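Local coordinates for 2,3-bisphosphoglycerate-independent phosphoglycerate mutase (Pyrococcus horikoshii, PDB 2ZKT), which probably interconverts 2-phosphoglycerate and 3-phosphoglycerate in glycolysis, as a metal-binding, cofactor-independent mutase of the alkaline phosphatase superfamily, at residues Ile45-Gln49 and Glu382-Gly386; His64-Tyr70 and Val258-Phe264; Ala246-Ala251 and Gly263-Pro269; Tyr276-Met281 and Arg322-Met326; Val339-Gly345 and Val361-Gly367. One frame throughout, in Å; residues are numbered along the deposited sequence.

In the fold
Contacts 1, 3 and 5 lie on one mixed beta-sheet, and contacts 2 and 4 join helices and loops around it. Contacts 1 and 5 are neighbours, their centres about 10 Å apart, because strands 45-50 and 361-366 pair. Contacts 2 and 3 share Gly263 and Phe264, their centres about 11 Å apart, whereas the centres of contacts 1 and 3 are about 28 Å apart. The zinc sites lie nearest contact 2, with the His64 side chain about 5 Å from a zinc ion; Gly345 of contact 5 is about 8 Å from one, Tyr276 of contact 4 and Ile250 of contact 3 about 10 Å. The calcium ion lies about 9 Å from the Leu46 side chain of contact 1.

Contact 1: Ile45-Gln49 and Glu382-Gly386; sequences ILGQQ and EAMKG
Leu46 and Gly386 bring their CA atoms to 4.1 Å where strand 45-49 runs past a type I turn, Ala383 to Gly386, at the C-terminal side of helix 380-383. No direct hydrogen bond spans the two segments; the backbones meet through a C-H...O contact, with Gly386 CA 2.9 Å from Leu46 O. A CB on Gly386 would run into Leu46 O, so the close approach depends on glycine at this position. Leu46 lays its CD2 branch against the Glu382 aliphatic chain, 3.7 Å from Glu382 CG. The carboxylate lies beyond this contact, with OE2 hydrogen-bonded to the backbone N of Lys376. Next along, the methyl of Ala383 presses on the strand backbone itself, its CB 3.3 Å from Gly47 O. Strand 45-50 is flanked in the mixed sheet by strands 361-366 and 391-392, and the turn packs near the edge of the sheet formed by strand 391-392; Leu46 N also binds the carboxylate of Asp373, a calcium ligand, which ties this stretch to the metal site. Gln48 reaches across the turn at the other end. With CG anti to its own carbonyl carbon (chi1 -51°) and the chain extended beyond, CG passes 3.6 Å from Ala383 O and the amide group comes over the start of Met384, where Gln48 OE1 is 3.5 Å from Met384 CG. Ala383 O accepts the turn bond from Gly386 N and a second bond from a water at 3.0 Å, and the same water takes a weak bond from Gln48 NE2.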
# COMPACT_ATOMS: atom_id res chain seq x y z
N ILE B 45 -1.91 -0.75 19.52
CA ILE B 45 -3.05 0.10 19.82
C ILE B 45 -2.90 1.34 18.95
O ILE B 45 -1.78 1.80 18.69
CB ILE B 45 -3.04 0.46 21.33
CG1 ILE B 45 -4.35 1.14 21.73
CG2 ILE B 45 -1.85 1.36 21.67
CD1 ILE B 45 -4.47 1.38 23.25
N LEU B 46 -4.03 1.89 18.49
CA LEU B 46 -4.03 3.07 17.64
C LEU B 46 -4.69 4.30 18.27
O LEU B 46 -5.49 4.20 19.21
CB LEU B 46 -4.76 2.75 16.32
CG LEU B 46 -3.95 2.41 15.05
CD1 LEU B 46 -2.92 1.34 15.33
CD2 LEU B 46 -4.93 1.95 13.96
N GLY B 47 -4.36 5.48 17.72
CA GLY B 47 -4.94 6.72 18.20
C GLY B 47 -4.71 7.85 17.19
O GLY B 47 -4.09 7.65 16.14
N GLN B 48 -5.23 9.04 17.51
CA GLN B 48 -5.07 10.22 16.67
C GLN B 48 -4.40 11.26 17.55
O GLN B 48 -4.76 11.41 18.73
CB GLN B 48 -6.43 10.80 16.24
CG GLN B 48 -7.41 9.85 15.64
CD GLN B 48 -8.66 10.56 15.15
OE1 GLN B 48 -8.68 11.14 14.06
NE2 GLN B 48 -9.72 10.55 15.97
N GLN B 49 -3.43 11.97 17.00
CA GLN B 49 -2.77 12.99 17.81
C GLN B 49 -2.79 14.34 17.13
O GLN B 49 -2.61 14.43 15.90
CB GLN B 49 -1.32 12.60 18.13
CG GLN B 49 -0.39 12.51 16.93
CD GLN B 49 0.37 13.81 16.66
OE1 GLN B 49 0.11 14.85 17.26
NE2 GLN B 49 1.32 13.73 15.73
N GLU B 382 -9.00 4.05 10.73
CA GLU B 382 -8.78 3.01 11.73
C GLU B 382 -8.34 3.69 13.06
O GLU B 382 -8.79 3.32 14.14
CB GLU B 382 -7.70 2.04 11.22
CG GLU B 382 -7.69 0.66 11.87
CD GLU B 382 -8.84 -0.25 11.39
OE1 GLU B 382 -9.38 -0.01 10.29
OE2 GLU B 382 -9.18 -1.21 12.11
N ALA B 383 -7.47 4.69 12.95
CA ALA B 383 -6.99 5.40 14.14
C ALA B 383 -8.14 6.10 14.86
O ALA B 383 -8.13 6.33 16.06
CB ALA B 383 -5.96 6.43 13.68
N MET B 384 -9.16 6.48 14.06
CA MET B 384 -10.36 7.07 14.64
C MET B 384 -11.07 6.09 15.59
O MET B 384 -11.92 6.46 16.39
CB MET B 384 -11.32 7.44 13.48
CG MET B 384 -11.03 8.81 12.86
SD MET B 384 -12.08 9.13 11.43
CE MET B 384 -10.79 9.58 10.26
N LYS B 385 -10.71 4.80 15.46
CA LYS B 385 -11.32 3.77 16.31
C LYS B 385 -10.31 3.17 17.31
O LYS B 385 -10.59 2.21 18.02
CB LYS B 385 -11.87 2.64 15.42
CG LYS B 385 -12.90 3.12 14.39
CD LYS B 385 -13.47 1.96 13.57
CE LYS B 385 -12.38 1.15 12.85
NZ LYS B 385 -13.01 0.13 12.01
N GLY B 386 -9.10 3.73 17.36
CA GLY B 386 -8.09 3.19 18.26
C GLY B 386 -8.34 3.43 19.75
O GLY B 386 -8.94 4.43 20.15
O HOH W 1 -9.26 8.06 18.27

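Contact 2: His64-Tyr70 and Val258-Phe264; sequences HLSIFGY and VARAVGF
Phe68 takes most of the apolar contacts here, pushing its ring from the end of helix 60-67 onto the last turn of helix 253-261. Val258 CG1 comes to the ring edge, close to its plane, 3.6 Å from Phe68 CE2. Val262 CG2 lies over one face instead, 4.2 Å from Phe68 CD2, and Ala259 CB approaches Phe68 CZ at 4.1 Å. Val258 points CG1 anti to its backbone N (chi1 175°), the branch that also reaches His64 CB and Leu65 CD2. A second aliphatic-aromatic pairing sets Val262 CG1 against Tyr70 CE2 at 3.5 Å, while the Tyr70 hydroxyl bonds to Met236 O. Between the aromatic rings, Phe68 and Phe264 meet obliquely, their centroids 5.0 Å apart and planes at 38°; Phe298 of the sheet adds an edge-to-face neighbour to Phe68. A leucine in place of Phe68 would probably open a gap between Val258, Val262 and Phe264 and take from the Phe264 ring one of its aromatic neighbours, Phe238 being another. No backbone bond crosses between the segments: both helices finish in Schellman motifs at Gly69 and Gly263, whose positive phi angles suit glycine and which turn Tyr70 and Phe264 back into the interface. With no hydrogen bond or charge pair across it, this buried helix-helix seam, one side of which carries the zinc ligand Ser60 in helix 60-67, relies on close-fitting apolar surfaces.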
# COMPACT_ATOMS: atom_id res chain seq x y z
N HIS B 64 7.64 19.09 16.14
CA HIS B 64 8.63 18.18 16.71
C HIS B 64 8.92 18.48 18.19
O HIS B 64 9.27 17.59 18.97
CB HIS B 64 9.92 18.23 15.87
CG HIS B 64 9.83 17.27 14.71
ND1 HIS B 64 9.51 17.63 13.44
CD2 HIS B 64 10.06 15.88 14.72
CE1 HIS B 64 9.57 16.50 12.70
NE2 HIS B 64 9.90 15.43 13.45
N LEU B 65 8.83 19.77 18.58
CA LEU B 65 8.97 20.05 20.01
C LEU B 65 7.87 19.31 20.76
O LEU B 65 8.03 18.79 21.86
CB LEU B 65 8.79 21.56 20.27
CG LEU B 65 10.05 22.42 20.03
CD1 LEU B 65 9.72 23.91 20.01
CD2 LEU B 65 11.13 22.25 21.11
N SER B 66 6.68 19.31 20.11
CA SER B 66 5.53 18.62 20.67
C SER B 66 5.74 17.10 20.73
O SER B 66 5.55 16.47 21.76
CB SER B 66 4.31 18.96 19.79
OG SER B 66 3.14 18.35 20.34
N ILE B 67 6.16 16.52 19.61
CA ILE B 67 6.43 15.09 19.52
C ILE B 67 7.47 14.64 20.56
O ILE B 67 7.37 13.53 21.10
CB ILE B 67 6.93 14.71 18.11
CG1 ILE B 67 5.82 14.96 17.07
CG2 ILE B 67 7.41 13.27 18.07
CD1 ILE B 67 4.56 14.12 17.24
N PHE B 68 8.46 15.49 20.84
CA PHE B 68 9.50 15.13 21.82
C PHE B 68 9.02 15.24 23.27
O PHE B 68 9.76 14.90 24.20
CB PHE B 68 10.77 15.99 21.63
CG PHE B 68 11.52 15.67 20.36
CD1 PHE B 68 11.85 14.35 20.05
CD2 PHE B 68 11.89 16.69 19.48
CE1 PHE B 68 12.54 14.04 18.86
CE2 PHE B 68 12.57 16.41 18.30
CZ PHE B 68 12.90 15.08 17.97
N GLY B 69 7.78 15.73 23.46
CA GLY B 69 7.20 15.83 24.80
C GLY B 69 7.05 17.22 25.40
O GLY B 69 6.74 17.37 26.58
N TYR B 70 7.27 18.26 24.60
CA TYR B 70 7.17 19.63 25.11
C TYR B 70 5.91 20.34 24.63
O TYR B 70 5.28 19.93 23.65
CB TYR B 70 8.40 20.44 24.66
CG TYR B 70 9.72 19.87 25.15
CD1 TYR B 70 10.16 20.09 26.47
CD2 TYR B 70 10.50 19.07 24.32
CE1 TYR B 70 11.34 19.52 26.94
CE2 TYR B 70 11.68 18.49 24.78
CZ TYR B 70 12.10 18.71 26.09
OH TYR B 70 13.28 18.14 26.53
N VAL B 258 16.14 20.74 16.09
CA VAL B 258 15.25 20.60 17.23
C VAL B 258 15.75 19.45 18.11
O VAL B 258 15.89 19.59 19.32
CB VAL B 258 13.80 20.31 16.78
CG1 VAL B 258 12.92 20.03 18.00
CG2 VAL B 258 13.25 21.51 15.99
N ALA B 259 16.04 18.31 17.48
CA ALA B 259 16.52 17.14 18.22
C ALA B 259 17.77 17.49 19.02
O ALA B 259 17.90 17.10 20.19
CB ALA B 259 16.79 16.00 17.27
N ARG B 260 18.70 18.22 18.40
CA ARG B 260 19.94 18.61 19.08
C ARG B 260 19.65 19.54 20.24
O ARG B 260 20.20 19.36 21.34
CB ARG B 260 20.92 19.29 18.10
CG ARG B 260 21.86 18.29 17.41
CD ARG B 260 22.61 18.89 16.22
NE ARG B 260 23.46 17.87 15.60
CZ ARG B 260 23.94 17.94 14.35
NH1 ARG B 260 23.65 18.98 13.58
NH2 ARG B 260 24.70 16.95 13.88
N ALA B 261 18.80 20.53 20.00
CA ALA B 261 18.44 21.48 21.05
C ALA B 261 17.91 20.77 22.31
O ALA B 261 18.25 21.17 23.42
CB ALA B 261 17.40 22.48 20.53
N VAL B 262 17.09 19.72 22.16
CA VAL B 262 16.56 19.05 23.34
C VAL B 262 17.47 17.96 23.91
O VAL B 262 17.13 17.30 24.90
CB VAL B 262 15.12 18.47 23.09
CG1 VAL B 262 14.20 19.61 22.66
CG2 VAL B 262 15.15 17.38 22.02
N GLY B 263 18.64 17.77 23.28
CA GLY B 263 19.61 16.81 23.82
C GLY B 263 19.88 15.49 23.12
O GLY B 263 20.54 14.63 23.71
N PHE B 264 19.41 15.31 21.90
CA PHE B 264 19.66 14.06 21.19
C PHE B 264 21.03 14.04 20.50
O PHE B 264 21.58 15.11 20.18
CB PHE B 264 18.58 13.83 20.12
CG PHE B 264 17.27 13.32 20.67
CD1 PHE B 264 16.41 14.17 21.36
CD2 PHE B 264 16.91 11.98 20.50
CE1 PHE B 264 15.20 13.69 21.87
CE2 PHE B 264 15.70 11.49 21.01
CZ PHE B 264 14.84 12.35 21.69

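Contact 3: Ala246-Ala251 and Gly263-Pro269; sequences AAGVIA and GFDVYTP
Ala246 CB sits over one face of the Phe264 ring, 3.8 Å from its centroid and 27° off the normal, a CH-pi contact at the opening of two parallel strands. Beyond it the backbones pair: Asp265 N donates to Ala246 O, Gly248 N to Asp265 O, Tyr267 N to Gly248 O at 2.7 Å, and Ile250 N to Tyr267 O at 2.8 Å. Past the paired residues the Thr268 hydroxyl continues the run, OG1 donating to Ile250 O at 2.8 Å; its position anti to the carbonyl carbon (chi1 -49°) turns it back to the neighbouring strand. These strands are the two ends of a beta-alpha-beta unit whose crossover is helix 253-261, and strand 265-267 forms an outer margin of the mixed sheet in this chain. Just past the strand, Ile250 packs on Val266, Ile250 CB 4.1 Å from Val266 CG1, and Ala259 of the crossover helix covers both residues. Gly248, the partner of Val266, lacks a side chain on the face that carries Val266, where a CB would be crowded by Ile250 CD1. On the other face Ala247 CB meets the edge of the Tyr267 ring, 3.8 Å from Tyr267 CE1, and Val249 CG1 packs at 3.8 Å on Pro269 CD. Helix 280-291 covers Val249 and Tyr267 through Leu290, while the Tyr267 hydroxyl and the Asp265 carboxylate both hydrogen-bond to Tyr294 OH.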
# COMPACT_ATOMS: atom_id res chain seq x y z
N ALA B 246 19.68 9.23 24.44
CA ALA B 246 18.81 9.36 23.28
C ALA B 246 19.55 9.72 22.00
O ALA B 246 20.32 10.69 21.96
CB ALA B 246 17.72 10.40 23.58
N ALA B 247 19.30 8.94 20.94
CA ALA B 247 19.92 9.17 19.63
C ALA B 247 18.85 9.30 18.54
O ALA B 247 17.74 8.78 18.68
CB ALA B 247 20.86 8.02 19.28
N GLY B 248 19.19 9.97 17.44
CA GLY B 248 18.24 10.13 16.35
C GLY B 248 18.86 10.00 14.95
O GLY B 248 19.96 10.48 14.69
N VAL B 249 18.13 9.33 14.06
CA VAL B 249 18.57 9.16 12.67
C VAL B 249 17.79 10.23 11.90
O VAL B 249 16.59 10.08 11.66
CB VAL B 249 18.20 7.76 12.14
CG1 VAL B 249 18.56 7.66 10.66
CG2 VAL B 249 18.93 6.70 12.94
N ILE B 250 18.47 11.31 11.52
CA ILE B 250 17.79 12.40 10.83
C ILE B 250 18.61 13.00 9.70
O ILE B 250 19.84 13.05 9.78
CB ILE B 250 17.47 13.51 11.85
CG1 ILE B 250 16.90 12.88 13.13
CG2 ILE B 250 16.52 14.54 11.23
CD1 ILE B 250 16.75 13.85 14.28
N ALA B 251 17.93 13.48 8.66
CA ALA B 251 18.62 14.09 7.52
C ALA B 251 18.30 15.59 7.41
O ALA B 251 19.21 16.42 7.35
CB ALA B 251 18.25 13.36 6.21
N GLY B 263 18.64 17.77 23.28
CA GLY B 263 19.61 16.81 23.82
C GLY B 263 19.88 15.49 23.12
O GLY B 263 20.54 14.63 23.71
N PHE B 264 19.41 15.31 21.90
CA PHE B 264 19.66 14.06 21.19
C PHE B 264 21.03 14.04 20.50
O PHE B 264 21.58 15.11 20.18
CB PHE B 264 18.58 13.83 20.12
CG PHE B 264 17.27 13.32 20.67
CD1 PHE B 264 16.41 14.17 21.36
CD2 PHE B 264 16.91 11.98 20.50
CE1 PHE B 264 15.20 13.69 21.87
CE2 PHE B 264 15.70 11.49 21.01
CZ PHE B 264 14.84 12.35 21.69
N ASP B 265 21.58 12.84 20.30
CA ASP B 265 22.85 12.69 19.59
C ASP B 265 22.41 12.37 18.16
O ASP B 265 22.12 11.22 17.84
CB ASP B 265 23.68 11.52 20.16
CG ASP B 265 24.30 11.83 21.51
OD1 ASP B 265 24.51 13.03 21.82
OD2 ASP B 265 24.60 10.88 22.27
N VAL B 266 22.37 13.38 17.30
CA VAL B 266 21.91 13.17 15.93
C VAL B 266 22.90 12.50 14.97
O VAL B 266 24.09 12.83 14.95
CB VAL B 266 21.41 14.50 15.32
CG1 VAL B 266 20.97 14.30 13.87
CG2 VAL B 266 20.24 15.02 16.15
N TYR B 267 22.38 11.56 14.18
CA TYR B 267 23.16 10.81 13.20
C TYR B 267 22.50 10.93 11.84
O TYR B 267 21.27 10.97 11.74
CB TYR B 267 23.23 9.33 13.57
CG TYR B 267 23.98 9.04 14.85
CD1 TYR B 267 23.34 9.09 16.09
CD2 TYR B 267 25.34 8.71 14.82
CE1 TYR B 267 24.02 8.82 17.27
CE2 TYR B 267 26.04 8.44 16.01
CZ TYR B 267 25.37 8.49 17.23
OH TYR B 267 26.05 8.22 18.40
N THR B 268 23.33 10.99 10.80
CA THR B 268 22.85 11.07 9.42
C THR B 268 23.69 10.05 8.67
O THR B 268 24.79 10.35 8.20
CB THR B 268 23.09 12.47 8.82
OG1 THR B 268 22.61 13.48 9.72
CG2 THR B 268 22.36 12.59 7.48
N PRO B 269 23.19 8.80 8.55
CA PRO B 269 23.94 7.75 7.85
C PRO B 269 24.16 8.06 6.37
O PRO B 269 23.49 8.92 5.79
CB PRO B 269 23.06 6.52 8.07
CG PRO B 269 21.69 7.09 8.05
CD PRO B 269 21.84 8.33 8.92

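Contact 4: Tyr276-Met281 and Arg322-Met326; sequences YNTNEM and RADRM
Arg322 turns its guanidinium edge-on to two partners at once, the Glu280 carboxylate and the carbonyl of Tyr276. The Glu280 grip is side-on: Arg322 NH2 donates to Glu280 OE1 at 2.8 Å, meeting the carboxylate on its syn side, and Arg322 NE donates to Glu280 OE2 at 3.1 Å from above the carboxylate plane. The two flat groups are therefore not coplanar; their planes stand 44° apart. The outer end of the Arg322 guanidinium closes on Tyr276 O from two nitrogens, NH1 at 2.8 Å and NH2 at 3.0 Å, both with the oxygen nearly in the guanidinium plane. A bend at chi3 (52°) lets the long arginine chain reach this loop from helix 313-331. Glu280 opens helix 280-291, directly after the N-cap Asn279, so the arginine fastens the preceding loop and the first helical turn to a second helix. At that N-terminus the carboxylate probably also sits favourably in the field of the helix. An alanine in place of Arg322 would probably leave the Glu280 carboxylate without its salt-bridge partner and Tyr276 O without both of its donors. Deeper in, Met326 lays its thioether against Glu280, Met326 CG 3.4 Å from Glu280 O and Met326 SD 3.9 Å from Glu280 CB. Met281 folds over helix 313-331 from the exposed side, placing its SD 3.8 Å from Met326 CA. Tyr276 directs its hydroxyl elsewhere, to Lys312 NZ.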
# COMPACT_ATOMS: atom_id res chain seq x y z
N TYR B 276 13.53 12.44 -2.06
CA TYR B 276 13.07 11.22 -2.75
C TYR B 276 14.16 10.18 -3.00
O TYR B 276 13.87 8.98 -3.04
CB TYR B 276 12.40 11.58 -4.08
CG TYR B 276 11.23 12.53 -3.96
CD1 TYR B 276 10.21 12.30 -3.02
CD2 TYR B 276 11.11 13.65 -4.79
CE1 TYR B 276 9.11 13.16 -2.92
CE2 TYR B 276 10.01 14.52 -4.70
CZ TYR B 276 9.01 14.27 -3.76
OH TYR B 276 7.92 15.11 -3.69
N ASN B 277 15.41 10.63 -3.16
CA ASN B 277 16.52 9.70 -3.44
C ASN B 277 17.22 9.17 -2.17
O ASN B 277 18.28 8.54 -2.22
CB ASN B 277 17.53 10.39 -4.37
CG ASN B 277 18.12 11.62 -3.71
OD1 ASN B 277 17.57 12.71 -3.77
ND2 ASN B 277 19.25 11.41 -3.00
N THR B 278 16.61 9.47 -1.01
CA THR B 278 17.16 9.03 0.28
C THR B 278 17.33 7.50 0.36
O THR B 278 16.64 6.73 -0.30
CB THR B 278 16.20 9.49 1.38
OG1 THR B 278 16.16 10.91 1.40
CG2 THR B 278 16.66 8.97 2.75
N ASN B 279 18.29 7.06 1.20
CA ASN B 279 18.42 5.63 1.51
C ASN B 279 17.71 5.29 2.83
O ASN B 279 18.28 5.39 3.92
CB ASN B 279 19.91 5.29 1.61
CG ASN B 279 20.12 3.80 1.42
OD1 ASN B 279 19.50 2.97 2.09
ND2 ASN B 279 21.09 3.46 0.56
N GLU B 280 16.44 4.91 2.76
CA GLU B 280 15.65 4.58 3.95
C GLU B 280 16.15 3.31 4.65
O GLU B 280 16.10 3.18 5.87
CB GLU B 280 14.16 4.44 3.56
CG GLU B 280 13.89 3.28 2.59
CD GLU B 280 13.86 3.79 1.16
OE1 GLU B 280 14.30 4.90 0.92
OE2 GLU B 280 13.42 3.05 0.29
N MET B 281 16.59 2.33 3.83
CA MET B 281 17.10 1.10 4.42
C MET B 281 18.39 1.37 5.21
O MET B 281 18.79 0.62 6.10
CB MET B 281 17.37 0.08 3.30
CG MET B 281 16.10 -0.34 2.53
SD MET B 281 14.76 -0.89 3.61
CE MET B 281 14.94 -2.67 3.39
N ARG B 322 7.71 2.76 0.83
CA ARG B 322 9.15 2.60 1.03
C ARG B 322 9.41 2.63 2.55
O ARG B 322 10.28 1.92 3.07
CB ARG B 322 9.92 3.73 0.31
CG ARG B 322 9.94 3.54 -1.21
CD ARG B 322 10.54 4.73 -1.95
NE ARG B 322 11.85 5.12 -1.42
CZ ARG B 322 12.49 6.23 -1.79
NH1 ARG B 322 11.94 7.05 -2.68
NH2 ARG B 322 13.67 6.53 -1.25
N ALA B 323 8.63 3.44 3.26
CA ALA B 323 8.77 3.53 4.71
C ALA B 323 8.35 2.19 5.33
O ALA B 323 9.00 1.70 6.27
CB ALA B 323 7.88 4.67 5.27
N ASP B 324 7.28 1.57 4.81
CA ASP B 324 6.84 0.30 5.38
C ASP B 324 7.95 -0.75 5.29
O ASP B 324 8.17 -1.50 6.25
CB ASP B 324 5.57 -0.23 4.68
CG ASP B 324 4.83 -1.27 5.52
OD1 ASP B 324 4.39 -0.92 6.64
OD2 ASP B 324 4.69 -2.44 5.08
N ARG B 325 8.65 -0.79 4.16
CA ARG B 325 9.75 -1.75 4.00
C ARG B 325 10.87 -1.38 4.98
O ARG B 325 11.49 -2.26 5.59
CB ARG B 325 10.29 -1.73 2.56
CG ARG B 325 9.22 -2.01 1.51
CD ARG B 325 9.80 -2.17 0.10
NE ARG B 325 8.73 -2.05 -0.90
CZ ARG B 325 8.49 -0.94 -1.60
NH1 ARG B 325 9.25 0.14 -1.43
NH2 ARG B 325 7.47 -0.90 -2.46
N MET B 326 11.12 -0.08 5.14
CA MET B 326 12.14 0.40 6.07
C MET B 326 11.77 -0.14 7.46
O MET B 326 12.63 -0.66 8.19
CB MET B 326 12.17 1.94 6.09
CG MET B 326 13.03 2.55 7.19
SD MET B 326 12.94 4.38 7.24
CE MET B 326 11.28 4.61 8.10

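Contact 5: Val339-Gly345 and Val361-Gly367; sequences VVIAITG and VPLLIAG
Ile343 and Leu364 sit side by side as the bulky pair of one sheet face, Leu364 CG 3.9 Å from Ile343 CB. On the same face Ile341 is paired across the strands with the small Ala366: Ala366 is a low spot, and the CG2 branch of Ile341 leans over it, 3.9 Å from Ala366 CB and 3.2 Å from Ala366 O. Leu40 of helix 35-43 lies on this side, against Ile341, Ile343 and Ala366. The other face inverts the pattern, with Ala342 the shallow spot and Ile365 the ridge, its CG1 4.1 Å from Ala342 CB and its CG2 branch tucked against Val340. Backbone pairing holds these shapes in register: Ile341 and Ile343 form hydrogen-bonded antiparallel pairs with Ala366 and Leu364, the shortest of the four backbone bonds being Ile341 N to Ala366 O at 2.7 Å. In the mixed sheet strand 339-344 runs parallel to strand 6-12, and strand 361-366 runs against it and against strand 45-50 on its other side; just beyond Gly345 come the zinc ligands Asp346 and His347. Near that end Val361 CG1, anti to its backbone N (chi1 -174°), fits over the bare backbone of Gly345, 3.3 Å from Gly345 N. Leu363 CD1 packs against Thr344, 3.8 Å from Thr344 CB. At the far end Gly367 must stay without a side chain, since a CB would run into Val339 O and Val340 CA.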
# COMPACT_ATOMS: atom_id res chain seq x y z
N VAL B 339 11.57 -3.60 23.02
CA VAL B 339 11.48 -2.29 22.39
C VAL B 339 10.03 -1.87 22.16
O VAL B 339 9.25 -2.58 21.52
CB VAL B 339 12.23 -2.28 21.02
CG1 VAL B 339 12.25 -0.89 20.43
CG2 VAL B 339 13.65 -2.78 21.21
N VAL B 340 9.69 -0.70 22.68
CA VAL B 340 8.35 -0.15 22.51
C VAL B 340 8.41 0.72 21.27
O VAL B 340 9.19 1.68 21.21
CB VAL B 340 7.96 0.71 23.71
CG1 VAL B 340 6.58 1.33 23.47
CG2 VAL B 340 7.97 -0.15 24.98
N ILE B 341 7.60 0.40 20.26
CA ILE B 341 7.62 1.17 19.03
C ILE B 341 6.38 2.04 18.78
O ILE B 341 5.24 1.62 18.98
CB ILE B 341 7.86 0.25 17.80
CG1 ILE B 341 8.00 1.10 16.53
CG2 ILE B 341 6.71 -0.72 17.66
CD1 ILE B 341 8.41 0.30 15.30
N ALA B 342 6.64 3.28 18.35
CA ALA B 342 5.58 4.22 18.06
C ALA B 342 5.81 4.80 16.67
O ALA B 342 6.93 5.14 16.30
CB ALA B 342 5.55 5.34 19.11
N ILE B 343 4.74 4.90 15.89
CA ILE B 343 4.85 5.44 14.54
C ILE B 343 3.75 6.46 14.27
O ILE B 343 2.57 6.22 14.55
CB ILE B 343 4.75 4.32 13.49
CG1 ILE B 343 5.89 3.31 13.70
CG2 ILE B 343 4.80 4.92 12.08
CD1 ILE B 343 5.80 2.06 12.83
N THR B 344 4.13 7.61 13.74
CA THR B 344 3.14 8.62 13.41
C THR B 344 3.77 9.69 12.53
O THR B 344 4.86 9.54 12.00
CB THR B 344 2.62 9.23 14.72
OG1 THR B 344 1.47 10.05 14.44
CG2 THR B 344 3.70 10.12 15.35
N GLY B 345 3.02 10.79 12.35
CA GLY B 345 3.59 11.93 11.65
C GLY B 345 3.62 13.15 12.58
O GLY B 345 2.83 13.27 13.50
N VAL B 361 -3.20 13.38 13.39
CA VAL B 361 -2.38 12.41 12.69
C VAL B 361 -2.49 11.00 13.25
O VAL B 361 -2.49 10.80 14.46
CB VAL B 361 -0.89 12.85 12.73
CG1 VAL B 361 -0.03 11.93 11.87
CG2 VAL B 361 -0.76 14.29 12.26
N PRO B 362 -2.58 10.00 12.36
CA PRO B 362 -2.69 8.62 12.84
C PRO B 362 -1.45 8.26 13.65
O PRO B 362 -0.33 8.66 13.32
CB PRO B 362 -2.84 7.80 11.55
CG PRO B 362 -2.15 8.65 10.53
CD PRO B 362 -2.58 10.05 10.88
N LEU B 363 -1.68 7.51 14.73
CA LEU B 363 -0.61 7.10 15.64
C LEU B 363 -0.77 5.63 16.02
O LEU B 363 -1.88 5.16 16.26
CB LEU B 363 -0.68 7.95 16.92
CG LEU B 363 0.09 7.46 18.17
CD1 LEU B 363 1.59 7.36 17.84
CD2 LEU B 363 -0.13 8.43 19.34
N LEU B 364 0.35 4.91 16.10
CA LEU B 364 0.28 3.53 16.52
C LEU B 364 1.42 3.27 17.51
O LEU B 364 2.50 3.85 17.40
CB LEU B 364 0.37 2.58 15.32
CG LEU B 364 1.70 2.13 14.69
CD1 LEU B 364 2.50 1.26 15.65
CD2 LEU B 364 1.39 1.31 13.44
N ILE B 365 1.15 2.41 18.50
CA ILE B 365 2.14 2.04 19.49
C ILE B 365 2.04 0.52 19.66
O ILE B 365 0.93 -0.03 19.84
CB ILE B 365 1.89 2.72 20.85
CG1 ILE B 365 1.87 4.25 20.67
CG2 ILE B 365 2.97 2.31 21.84
CD1 ILE B 365 1.52 5.01 21.95
N ALA B 366 3.18 -0.15 19.60
CA ALA B 366 3.20 -1.60 19.75
C ALA B 366 4.44 -2.01 20.54
O ALA B 366 5.47 -1.32 20.51
CB ALA B 366 3.19 -2.28 18.37
N GLY B 367 4.35 -3.14 21.24
CA GLY B 367 5.48 -3.61 22.03
C GLY B 367 5.07 -4.10 23.41
O GLY B 367 3.88 -4.23 23.71